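Local coordinates for protein neurotoxin (Clostridium botulinum, PDB 2QN0) that acts as the zinc-dependent protease of type C1 botulinum neurotoxin and probably cleaves neuronal SNARE proteins with dual substrate specificity, at residues 233-236 with 237-241; 350-354 with 355-359; 265-268 with 269-272; 178-181 with 182-185. All coordinates share one frame; numbering follows the deposited sequence.

Contact 1: residues 233-236 with 237-241; sequences HAMH and NLYGI. With ZN (zinc ion), chain B.
Met235 and Tyr239, one turn apart at the C-terminal end of helix 223-238, run side by side and point the same way. Met235 SD lies 4.0 Å from Tyr239 CE2, near the plane of the ring (80° off its normal), so this Met-aromatic contact is made at the ring edge. Bends at chi2 and chi3 curl the methionine chain alongside the tyrosine. Met235 O also meets the ring edge, 3.2 Å from Tyr239 CD2, while accepting the backbone N of Tyr239. Helix 101-112 and Leu354 pack around the pair, and the phenol OH is bonded to Asp113. The helix end is also close-packed. His236 O takes the N-H of Ile241 at 2.9 Å in a fairly straight bond (158°), and Gly240 with its positive phi completes a Schellman motif. Ile241 CG1, placed between its backbone N and carbonyl carbon (chi1 61°), comes to 3.6 Å from His236 O. Asn237 CG rests 3.2 Å from His233 O, but its ND2 is bonded to Ser190. The looser side is at His233, whose ring leads away from the helix end; even its CB stays 4.7 Å from Asn237 ND2. There NE2 binds zinc at 2.1 Å, and a water occupies another position on the metal at 2.1 Å. His229 and Glu269 are the other protein ligands. A buried helix end closed by a Schellman motif thus presents a histidine at a hydrated metal, as in the HExxH zinc-binding helix of the clostridial neurotoxin proteases.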
loop_
_atom_site.group_PDB
_atom_site.type_symbol
_atom_site.label_atom_id
_atom_site.label_comp_id
_atom_site.label_asym_id
_atom_site.label_seq_id
_atom_site.Cartn_x
_atom_site.Cartn_y
_atom_site.Cartn_z
ATOM N N HIS A 233 -1.989 -3.627 -3.065
ATOM C CA HIS A 233 -3.386 -3.378 -2.720
ATOM C C HIS A 233 -3.753 -2.000 -3.269
ATOM O O HIS A 233 -4.846 -1.803 -3.801
ATOM C CB HIS A 233 -3.598 -3.391 -1.205
ATOM C CG HIS A 233 -3.551 -4.759 -0.602
ATOM N ND1 HIS A 233 -4.343 -5.797 -1.050
ATOM C CD2 HIS A 233 -2.828 -5.255 0.430
ATOM C CE1 HIS A 233 -4.113 -6.871 -0.317
ATOM N NE2 HIS A 233 -3.197 -6.568 0.588
ATOM N N ALA A 234 -2.827 -1.048 -3.143
ATOM C CA ALA A 234 -3.064 0.311 -3.635
ATOM C C ALA A 234 -3.248 0.318 -5.147
ATOM O O ALA A 234 -4.037 1.104 -5.679
ATOM C CB ALA A 234 -1.902 1.235 -3.239
ATOM N N MET A 235 -2.513 -0.546 -5.843
ATOM C CA MET A 235 -2.647 -0.639 -7.296
ATOM C C MET A 235 -4.053 -1.122 -7.644
ATOM O O MET A 235 -4.717 -0.566 -8.523
ATOM C CB MET A 235 -1.611 -1.612 -7.867
ATOM C CG MET A 235 -0.207 -1.042 -7.963
ATOM S SD MET A 235 -0.027 0.105 -9.355
ATOM C CE MET A 235 0.516 -1.011 -10.639
ATOM N N HIS A 236 -4.512 -2.160 -6.952
ATOM C CA HIS A 236 -5.846 -2.693 -7.205
ATOM C C HIS A 236 -6.891 -1.613 -6.932
ATOM O O HIS A 236 -7.854 -1.466 -7.690
ATOM C CB HIS A 236 -6.110 -3.903 -6.308
ATOM C CG HIS A 236 -5.088 -4.988 -6.441
ATOM N ND1 HIS A 236 -4.890 -5.943 -5.467
ATOM C CD2 HIS A 236 -4.211 -5.273 -7.432
ATOM C CE1 HIS A 236 -3.932 -6.767 -5.852
ATOM N NE2 HIS A 236 -3.504 -6.384 -7.041
ATOM N N ASN A 237 -6.689 -0.853 -5.856
ATOM C CA ASN A 237 -7.616 0.214 -5.475
ATOM C C ASN A 237 -7.626 1.375 -6.466
ATOM O O ASN A 237 -8.676 1.940 -6.760
ATOM C CB ASN A 237 -7.271 0.776 -4.089
ATOM C CG ASN A 237 -7.492 -0.223 -2.973
ATOM O OD1 ASN A 237 -8.313 -1.129 -3.089
ATOM N ND2 ASN A 237 -6.770 -0.046 -1.870
ATOM N N LEU A 238 -6.450 1.741 -6.955
ATOM C CA LEU A 238 -6.331 2.840 -7.903
ATOM C C LEU A 238 -7.001 2.516 -9.236
ATOM O O LEU A 238 -7.664 3.366 -9.828
ATOM C CB LEU A 238 -4.856 3.165 -8.144
ATOM C CG LEU A 238 -4.560 4.234 -9.200
ATOM C CD1 LEU A 238 -5.305 5.528 -8.856
ATOM C CD2 LEU A 238 -3.052 4.472 -9.271
ATOM N N TYR A 239 -6.821 1.284 -9.704
ATOM C CA TYR A 239 -7.395 0.869 -10.980
ATOM C C TYR A 239 -8.809 0.304 -10.875
ATOM O O TYR A 239 -9.378 -0.169 -11.862
ATOM C CB TYR A 239 -6.450 -0.116 -11.662
ATOM C CG TYR A 239 -5.204 0.572 -12.173
ATOM C CD1 TYR A 239 -5.206 1.232 -13.403
ATOM C CD2 TYR A 239 -4.046 0.629 -11.396
ATOM C CE1 TYR A 239 -4.087 1.936 -13.846
ATOM C CE2 TYR A 239 -2.924 1.329 -11.829
ATOM C CZ TYR A 239 -2.951 1.979 -13.052
ATOM O OH TYR A 239 -1.843 2.677 -13.475
ATOM N N GLY A 240 -9.368 0.364 -9.671
ATOM C CA GLY A 240 -10.731 -0.087 -9.446
ATOM C C GLY A 240 -11.019 -1.561 -9.637
ATOM O O GLY A 240 -12.122 -1.931 -10.055
ATOM N N ILE A 241 -10.047 -2.409 -9.323
ATOM C CA ILE A 241 -10.242 -3.845 -9.469
ATOM C C ILE A 241 -10.110 -4.603 -8.151
ATOM O O ILE A 241 -9.896 -5.817 -8.143
ATOM C CB ILE A 241 -9.253 -4.443 -10.491
ATOM C CG1 ILE A 241 -7.810 -4.230 -10.020
ATOM C CG2 ILE A 241 -9.473 -3.797 -11.851
ATOM C CD1 ILE A 241 -6.793 -5.044 -10.787
HETATM ZN ZN ZN B . -2.231 -7.744 2.001
HETATM O O HOH W 1 -1.980 -6.659 3.759
#

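Contact 2: residues 350-354 with 355-359; sequences LYNEL and TQIFT
Thr355 turns back on Tyr351 with both branches of its side chain. OG1 donates to Tyr351 O at 2.8 Å, helped by a chi1 of 58° that sets the hydroxyl between the backbone N and the carbonyl carbon. The backbone N of Thr355 reaches the same oxygen from the opposite face of the carbonyl plane, so one acceptor is gripped twice by one residue. CG2 lies over a face of the Tyr351 ring, 4.2 Å from its centroid and offset toward the rim, a CH-pi contact. Gln356 can be followed outward along Asn352, one turn back. Its CB sits 3.4 Å from Asn352 O, the acceptor of its own N-H; CG passes Asn352 ND2, and CD comes to 3.6 Å from that nitrogen. NE2 lies about as far off as CG. The amide planes stand 60° apart, and no direct bond joins them: a water accepts from Asn352 ND2 at 2.7 Å and donates to Gln356 OE1 at 3.1 Å. On another side Ile357 CD1 packs at 3.8 Å against Glu353 CG, while the Glu353 carboxylate continues to salt bridges with Arg109 and Arg331. Glu353 O accepts Phe358 N at 3.0 Å, almost straight ahead of the carbonyl, and also Ile357 N from above its plane. The five-residue reach to Phe358 marks a wider pi-type turn near the end of helix 344-357; the Phe358 ring packs on helices 101-112 and 223-238. Two arginine partners would probably keep Glu353 ionised, and second donors at Tyr351 O and Glu353 O may help hold these last turns where the helix widens.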
loop_
_atom_site.group_PDB
_atom_site.type_symbol
_atom_site.label_atom_id
_atom_site.label_comp_id
_atom_site.label_asym_id
_atom_site.label_seq_id
_atom_site.Cartn_x
_atom_site.Cartn_y
_atom_site.Cartn_z
ATOM N N LEU A 350 -3.708 -5.524 -19.186
ATOM C CA LEU A 350 -3.623 -4.665 -18.009
ATOM C C LEU A 350 -4.040 -5.425 -16.753
ATOM O O LEU A 350 -3.342 -5.398 -15.732
ATOM C CB LEU A 350 -4.524 -3.440 -18.185
ATOM C CG LEU A 350 -4.647 -2.506 -16.975
ATOM C CD1 LEU A 350 -3.266 -1.963 -16.608
ATOM C CD2 LEU A 350 -5.600 -1.362 -17.306
ATOM N N TYR A 351 -5.179 -6.108 -16.827
ATOM C CA TYR A 351 -5.667 -6.856 -15.679
ATOM C C TYR A 351 -4.639 -7.886 -15.228
ATOM O O TYR A 351 -4.430 -8.074 -14.030
ATOM C CB TYR A 351 -6.986 -7.561 -16.012
ATOM C CG TYR A 351 -7.715 -8.077 -14.792
ATOM C CD1 TYR A 351 -8.556 -7.245 -14.054
ATOM C CD2 TYR A 351 -7.552 -9.395 -14.363
ATOM C CE1 TYR A 351 -9.221 -7.712 -12.920
ATOM C CE2 TYR A 351 -8.210 -9.871 -13.231
ATOM C CZ TYR A 351 -9.039 -9.028 -12.515
ATOM O OH TYR A 351 -9.688 -9.493 -11.393
ATOM N N ASN A 352 -3.997 -8.555 -16.183
ATOM C CA ASN A 352 -2.996 -9.561 -15.850
ATOM C C ASN A 352 -1.803 -8.922 -15.150
ATOM O O ASN A 352 -1.278 -9.468 -14.182
ATOM C CB ASN A 352 -2.523 -10.294 -17.104
ATOM C CG ASN A 352 -1.523 -11.385 -16.785
ATOM O OD1 ASN A 352 -0.332 -11.254 -17.063
ATOM N ND2 ASN A 352 -2.002 -12.465 -16.181
ATOM N N GLU A 353 -1.374 -7.766 -15.645
ATOM C CA GLU A 353 -0.255 -7.054 -15.033
ATOM C C GLU A 353 -0.556 -6.731 -13.574
ATOM O O GLU A 353 0.237 -7.022 -12.679
ATOM C CB GLU A 353 0.008 -5.738 -15.764
ATOM C CG GLU A 353 0.827 -5.852 -17.031
ATOM C CD GLU A 353 0.922 -4.528 -17.760
ATOM O OE1 GLU A 353 0.999 -3.481 -17.078
ATOM O OE2 GLU A 353 0.925 -4.534 -19.009
ATOM N N LEU A 354 -1.714 -6.120 -13.351
ATOM C CA LEU A 354 -2.135 -5.703 -12.017
ATOM C C LEU A 354 -2.353 -6.812 -10.998
ATOM O O LEU A 354 -2.192 -6.586 -9.799
ATOM C CB LEU A 354 -3.421 -4.877 -12.121
ATOM C CG LEU A 354 -3.331 -3.608 -12.970
ATOM C CD1 LEU A 354 -4.701 -2.966 -13.071
ATOM C CD2 LEU A 354 -2.325 -2.643 -12.336
ATOM N N THR A 355 -2.707 -8.007 -11.466
ATOM C CA THR A 355 -2.988 -9.117 -10.561
ATOM C C THR A 355 -1.985 -10.261 -10.536
ATOM O O THR A 355 -1.965 -11.038 -9.579
ATOM C CB THR A 355 -4.371 -9.731 -10.866
ATOM O OG1 THR A 355 -4.402 -10.176 -12.229
ATOM C CG2 THR A 355 -5.472 -8.707 -10.643
ATOM N N GLN A 356 -1.159 -10.377 -11.569
ATOM C CA GLN A 356 -0.199 -11.470 -11.614
ATOM C C GLN A 356 1.265 -11.106 -11.824
ATOM O O GLN A 356 2.140 -11.938 -11.591
ATOM C CB GLN A 356 -0.652 -12.496 -12.660
ATOM C CG GLN A 356 -1.984 -13.134 -12.289
ATOM C CD GLN A 356 -2.325 -14.348 -13.127
ATOM O OE1 GLN A 356 -1.447 -15.122 -13.502
ATOM N NE2 GLN A 356 -3.610 -14.532 -13.405
ATOM N N ILE A 357 1.543 -9.876 -12.252
ATOM C CA ILE A 357 2.926 -9.449 -12.454
ATOM C C ILE A 357 3.388 -8.566 -11.289
ATOM O O ILE A 357 4.481 -8.748 -10.752
ATOM C CB ILE A 357 3.081 -8.688 -13.780
ATOM C CG1 ILE A 357 2.743 -9.625 -14.945
ATOM C CG2 ILE A 357 4.507 -8.162 -13.917
ATOM C CD1 ILE A 357 2.897 -8.994 -16.314
ATOM N N PHE A 358 2.555 -7.606 -10.909
ATOM C CA PHE A 358 2.866 -6.736 -9.780
ATOM C C PHE A 358 2.413 -7.476 -8.524
ATOM O O PHE A 358 1.354 -7.182 -7.965
ATOM C CB PHE A 358 2.117 -5.408 -9.916
ATOM C CG PHE A 358 2.716 -4.480 -10.937
ATOM C CD1 PHE A 358 3.898 -3.796 -10.665
ATOM C CD2 PHE A 358 2.113 -4.304 -12.177
ATOM C CE1 PHE A 358 4.470 -2.950 -11.614
ATOM C CE2 PHE A 358 2.678 -3.460 -13.136
ATOM C CZ PHE A 358 3.860 -2.781 -12.852
ATOM N N THR A 359 3.223 -8.446 -8.097
ATOM C CA THR A 359 2.914 -9.259 -6.922
ATOM C C THR A 359 4.144 -9.426 -6.032
ATOM O O THR A 359 5.276 -9.383 -6.509
ATOM C CB THR A 359 2.451 -10.679 -7.322
ATOM O OG1 THR A 359 3.546 -11.380 -7.928
ATOM C CG2 THR A 359 1.289 -10.609 -8.313
HETATM O O HOH W 2 -0.943 -14.873 -16.590
HETATM O O HOH W 3 -0.677 -4.909 -8.166
#

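Contact 3: residues 265-268 with 269-272; sequences LEYA and EIYA. With ZN (zinc ion), chain B.
Glu266 and Glu269 meet where strand 261-266 passes into helix 267-273, the element that carries the third protein ligand of this gluzincin-type zinc site. The two side chains slant across each other, yet their carboxylate planes are only 12° from parallel. Glu266 OE1 and Glu269 OE2 stay 4.1 Å apart, and two waters bridge them: each donates to both oxygens, one at 2.8 Å to either, so like groups are joined through solvent. At the N-cap position Glu266 also offers its carbonyl oxygen, which receives Ile270 N in the carbonyl plane and, weakly, Glu269 N. On the buried side Leu265 lies at about a right angle to Ile270, with CD2 3.8 Å from Ile270 CG1. Tyr267 instead runs beside Ile270 in the same direction, its CD1 4.0 Å from Ile270 CD1. This apolar group joins the helix start to strand 248-253, where Ile249 touches both Leu265 and Tyr267. Ala272, one turn beyond Ala268, faces His229 and His233 of the zinc-binding helix. Glu269, unlike the extended Glu266, bends at chi2 (-59°), which folds its carboxylate over to the metal. There Glu269 OE1 binds zinc at 2.1 Å, while Glu269 OE2 stands farther from the zinc ion.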
loop_
_atom_site.group_PDB
_atom_site.type_symbol
_atom_site.label_atom_id
_atom_site.label_comp_id
_atom_site.label_asym_id
_atom_site.label_seq_id
_atom_site.Cartn_x
_atom_site.Cartn_y
_atom_site.Cartn_z
ATOM N N LEU A 265 -8.918 -16.559 4.288
ATOM C CA LEU A 265 -7.960 -15.925 3.386
ATOM C C LEU A 265 -8.672 -15.152 2.280
ATOM O O LEU A 265 -9.348 -15.735 1.428
ATOM C CB LEU A 265 -7.039 -16.985 2.775
ATOM C CG LEU A 265 -5.965 -16.497 1.795
ATOM C CD1 LEU A 265 -5.069 -15.469 2.483
ATOM C CD2 LEU A 265 -5.145 -17.676 1.300
ATOM N N GLU A 266 -8.517 -13.833 2.298
ATOM C CA GLU A 266 -9.152 -12.982 1.299
ATOM C C GLU A 266 -8.501 -13.119 -0.068
ATOM O O GLU A 266 -7.278 -13.249 -0.179
ATOM C CB GLU A 266 -9.093 -11.518 1.735
ATOM C CG GLU A 266 -9.670 -11.250 3.108
ATOM C CD GLU A 266 -9.608 -9.783 3.472
ATOM O OE1 GLU A 266 -8.610 -9.127 3.111
ATOM O OE2 GLU A 266 -10.549 -9.286 4.124
ATOM N N TYR A 267 -9.321 -13.090 -1.114
ATOM C CA TYR A 267 -8.797 -13.194 -2.464
ATOM C C TYR A 267 -7.913 -11.982 -2.758
ATOM O O TYR A 267 -6.999 -12.055 -3.573
ATOM C CB TYR A 267 -9.950 -13.295 -3.469
ATOM C CG TYR A 267 -10.670 -14.636 -3.421
ATOM C CD1 TYR A 267 -10.253 -15.644 -2.549
ATOM C CD2 TYR A 267 -11.748 -14.903 -4.265
ATOM C CE1 TYR A 267 -10.889 -16.888 -2.522
ATOM C CE2 TYR A 267 -12.394 -16.146 -4.242
ATOM C CZ TYR A 267 -11.955 -17.130 -3.371
ATOM O OH TYR A 267 -12.570 -18.362 -3.358
ATOM N N ALA A 268 -8.188 -10.873 -2.080
ATOM C CA ALA A 268 -7.391 -9.656 -2.256
ATOM C C ALA A 268 -5.948 -9.933 -1.825
ATOM O O ALA A 268 -4.996 -9.439 -2.438
ATOM C CB ALA A 268 -7.979 -8.524 -1.422
ATOM N N GLU A 269 -5.790 -10.724 -0.767
ATOM C CA GLU A 269 -4.463 -11.071 -0.269
ATOM C C GLU A 269 -3.769 -12.017 -1.240
ATOM O O GLU A 269 -2.566 -11.910 -1.484
ATOM C CB GLU A 269 -4.562 -11.741 1.105
ATOM C CG GLU A 269 -5.064 -10.829 2.214
ATOM C CD GLU A 269 -4.167 -9.619 2.396
ATOM O OE1 GLU A 269 -3.053 -9.635 1.840
ATOM O OE2 GLU A 269 -4.571 -8.669 3.094
ATOM N N ILE A 270 -4.532 -12.955 -1.789
ATOM C CA ILE A 270 -3.981 -13.911 -2.734
ATOM C C ILE A 270 -3.391 -13.194 -3.950
ATOM O O ILE A 270 -2.316 -13.557 -4.430
ATOM C CB ILE A 270 -5.065 -14.929 -3.181
ATOM C CG1 ILE A 270 -5.421 -15.841 -1.999
ATOM C CG2 ILE A 270 -4.565 -15.757 -4.366
ATOM C CD1 ILE A 270 -6.490 -16.882 -2.306
ATOM N N TYR A 271 -4.082 -12.175 -4.450
ATOM C CA TYR A 271 -3.565 -11.442 -5.599
ATOM C C TYR A 271 -2.374 -10.564 -5.229
ATOM O O TYR A 271 -1.412 -10.465 -5.990
ATOM C CB TYR A 271 -4.659 -10.589 -6.239
ATOM C CG TYR A 271 -5.503 -11.361 -7.236
ATOM C CD1 TYR A 271 -4.905 -12.197 -8.182
ATOM C CD2 TYR A 271 -6.890 -11.234 -7.252
ATOM C CE1 TYR A 271 -5.677 -12.890 -9.127
ATOM C CE2 TYR A 271 -7.667 -11.918 -8.190
ATOM C CZ TYR A 271 -7.055 -12.740 -9.122
ATOM O OH TYR A 271 -7.825 -13.395 -10.056
ATOM N N ALA A 272 -2.433 -9.930 -4.063
ATOM C CA ALA A 272 -1.326 -9.077 -3.624
ATOM C C ALA A 272 -0.050 -9.912 -3.458
ATOM O O ALA A 272 1.055 -9.456 -3.775
ATOM C CB ALA A 272 -1.683 -8.391 -2.311
HETATM ZN ZN ZN B . -2.231 -7.744 2.001
HETATM O O HOH W 4 -6.526 -9.331 5.015
HETATM O O HOH W 5 -7.093 -7.107 2.096
HETATM O O HOH W 1 -1.980 -6.659 3.759
#

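Contact 4: residues 178-181 with 182-185; sequences NTFA and AQEG
Thr179 OG1 donates to Glu184 OE2 at 2.6 Å, the shortest polar bond between residues 178-181 and 182-185. The carboxylate accepts with the syn lone pair of OE2, on the side of its other oxygen, and OE1 lies 3.2 Å from the same hydroxyl. The two side chains cross at about a right angle. Glu184 is extended beyond CG, which carries its carboxylate back along the turn; Thr179 has OG1 between its backbone N and carbonyl carbon (chi1 54°), where it faces that carboxylate. Glu184 CG passes 3.7 Å from Phe180 O on the way. Between these ends the chain makes a short 3-10 segment. Gln183 N bonds to Phe180 O at 3.1 Å and Glu184 N to Ala181 O at 3.0 Å, each donor well above its carbonyl plane, by 51° and 69°. Gln183 runs alongside Phe180 in the same direction, with its CD 3.8 Å from Phe180 CB and its NE2 4.1 Å from Phe180 CD2. The amide therefore lies against the root of the aromatic side chain, while Lys174 makes a cation-pi contact with the ring. Gly185 leaves the turn with positive phi, and Asn178 is held at the entry by Asn121 and Asp132. This loop joins strands 169-171 and 190-193 of the large mixed sheet. A hydroxyl bonded to an ionisable group links the two ends of the turn, so the bond is probably strongest with Glu184 deprotonated and would be expected to favour that form slightly.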
loop_
_atom_site.group_PDB
_atom_site.type_symbol
_atom_site.label_atom_id
_atom_site.label_comp_id
_atom_site.label_asym_id
_atom_site.label_seq_id
_atom_site.Cartn_x
_atom_site.Cartn_y
_atom_site.Cartn_z
ATOM N N ASN A 178 -22.857 5.268 -0.065
ATOM C CA ASN A 178 -22.209 4.865 -1.308
ATOM C C ASN A 178 -21.607 3.470 -1.172
ATOM O O ASN A 178 -21.603 2.883 -0.090
ATOM C CB ASN A 178 -21.092 5.845 -1.694
ATOM C CG ASN A 178 -21.585 7.270 -1.857
ATOM O OD1 ASN A 178 -22.657 7.513 -2.414
ATOM N ND2 ASN A 178 -20.791 8.226 -1.385
ATOM N N THR A 179 -21.114 2.939 -2.286
ATOM C CA THR A 179 -20.458 1.636 -2.297
ATOM C C THR A 179 -18.986 1.943 -2.569
ATOM O O THR A 179 -18.657 3.069 -2.932
ATOM C CB THR A 179 -21.017 0.727 -3.408
ATOM O OG1 THR A 179 -20.945 1.408 -4.666
ATOM C CG2 THR A 179 -22.466 0.356 -3.113
ATOM N N PHE A 180 -18.105 0.961 -2.399
ATOM C CA PHE A 180 -16.673 1.181 -2.614
ATOM C C PHE A 180 -16.246 1.324 -4.072
ATOM O O PHE A 180 -16.248 0.356 -4.836
ATOM C CB PHE A 180 -15.863 0.058 -1.955
ATOM C CG PHE A 180 -15.850 0.123 -0.455
ATOM C CD1 PHE A 180 -15.145 1.126 0.204
ATOM C CD2 PHE A 180 -16.552 -0.810 0.303
ATOM C CE1 PHE A 180 -15.138 1.202 1.599
ATOM C CE2 PHE A 180 -16.554 -0.746 1.699
ATOM C CZ PHE A 180 -15.845 0.262 2.347
ATOM N N ALA A 181 -15.862 2.542 -4.443
ATOM C CA ALA A 181 -15.423 2.843 -5.798
ATOM C C ALA A 181 -14.184 2.047 -6.213
ATOM O O ALA A 181 -13.974 1.800 -7.396
ATOM C CB ALA A 181 -15.150 4.342 -5.932
ATOM N N ALA A 182 -13.365 1.646 -5.242
ATOM C CA ALA A 182 -12.153 0.876 -5.526
ATOM C C ALA A 182 -12.464 -0.501 -6.106
ATOM O O ALA A 182 -11.594 -1.148 -6.690
ATOM C CB ALA A 182 -11.326 0.713 -4.253
ATOM N N GLN A 183 -13.704 -0.946 -5.935
ATOM C CA GLN A 183 -14.132 -2.256 -6.429
ATOM C C GLN A 183 -14.998 -2.110 -7.676
ATOM O O GLN A 183 -15.510 -3.103 -8.200
ATOM C CB GLN A 183 -14.955 -2.975 -5.351
ATOM C CG GLN A 183 -14.279 -3.064 -3.992
ATOM C CD GLN A 183 -15.210 -3.549 -2.891
ATOM O OE1 GLN A 183 -16.429 -3.629 -3.071
ATOM N NE2 GLN A 183 -14.640 -3.861 -1.737
ATOM N N GLU A 184 -15.140 -0.880 -8.163
ATOM C CA GLU A 184 -16.013 -0.623 -9.304
ATOM C C GLU A 184 -15.420 0.156 -10.478
ATOM O O GLU A 184 -16.104 0.982 -11.085
ATOM C CB GLU A 184 -17.269 0.092 -8.796
ATOM C CG GLU A 184 -18.088 -0.733 -7.809
ATOM C CD GLU A 184 -19.099 0.100 -7.040
ATOM O OE1 GLU A 184 -19.542 1.142 -7.565
ATOM O OE2 GLU A 184 -19.463 -0.294 -5.911
ATOM N N GLY A 185 -14.157 -0.111 -10.798
ATOM C CA GLY A 185 -13.509 0.563 -11.911
ATOM C C GLY A 185 -13.007 1.979 -11.671
ATOM O O GLY A 185 -11.965 2.365 -12.200
#

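In the fold
From the N terminus the order is contact 4, contact 1, contact 3, contact 2; each is a local turn, and they follow in series without nesting or crossing. Contact 4 shapes the loop between strands 169-171 and 190-193, and Gly185 N there bonds to Gly240 O of contact 1 at 2.8 Å, tying this loop of the large sheet to the end of helix 223-238. The other end of contact 1 shares zinc and its water with contact 3, at the start of helix 267-273. Contact 2, in the last turns of helix 344-357, packs on contacts 1 and 3: Leu354 against Met235, Tyr239 and Ile241, and Thr359 against Tyr271. Contacts 2 and 4 do not touch.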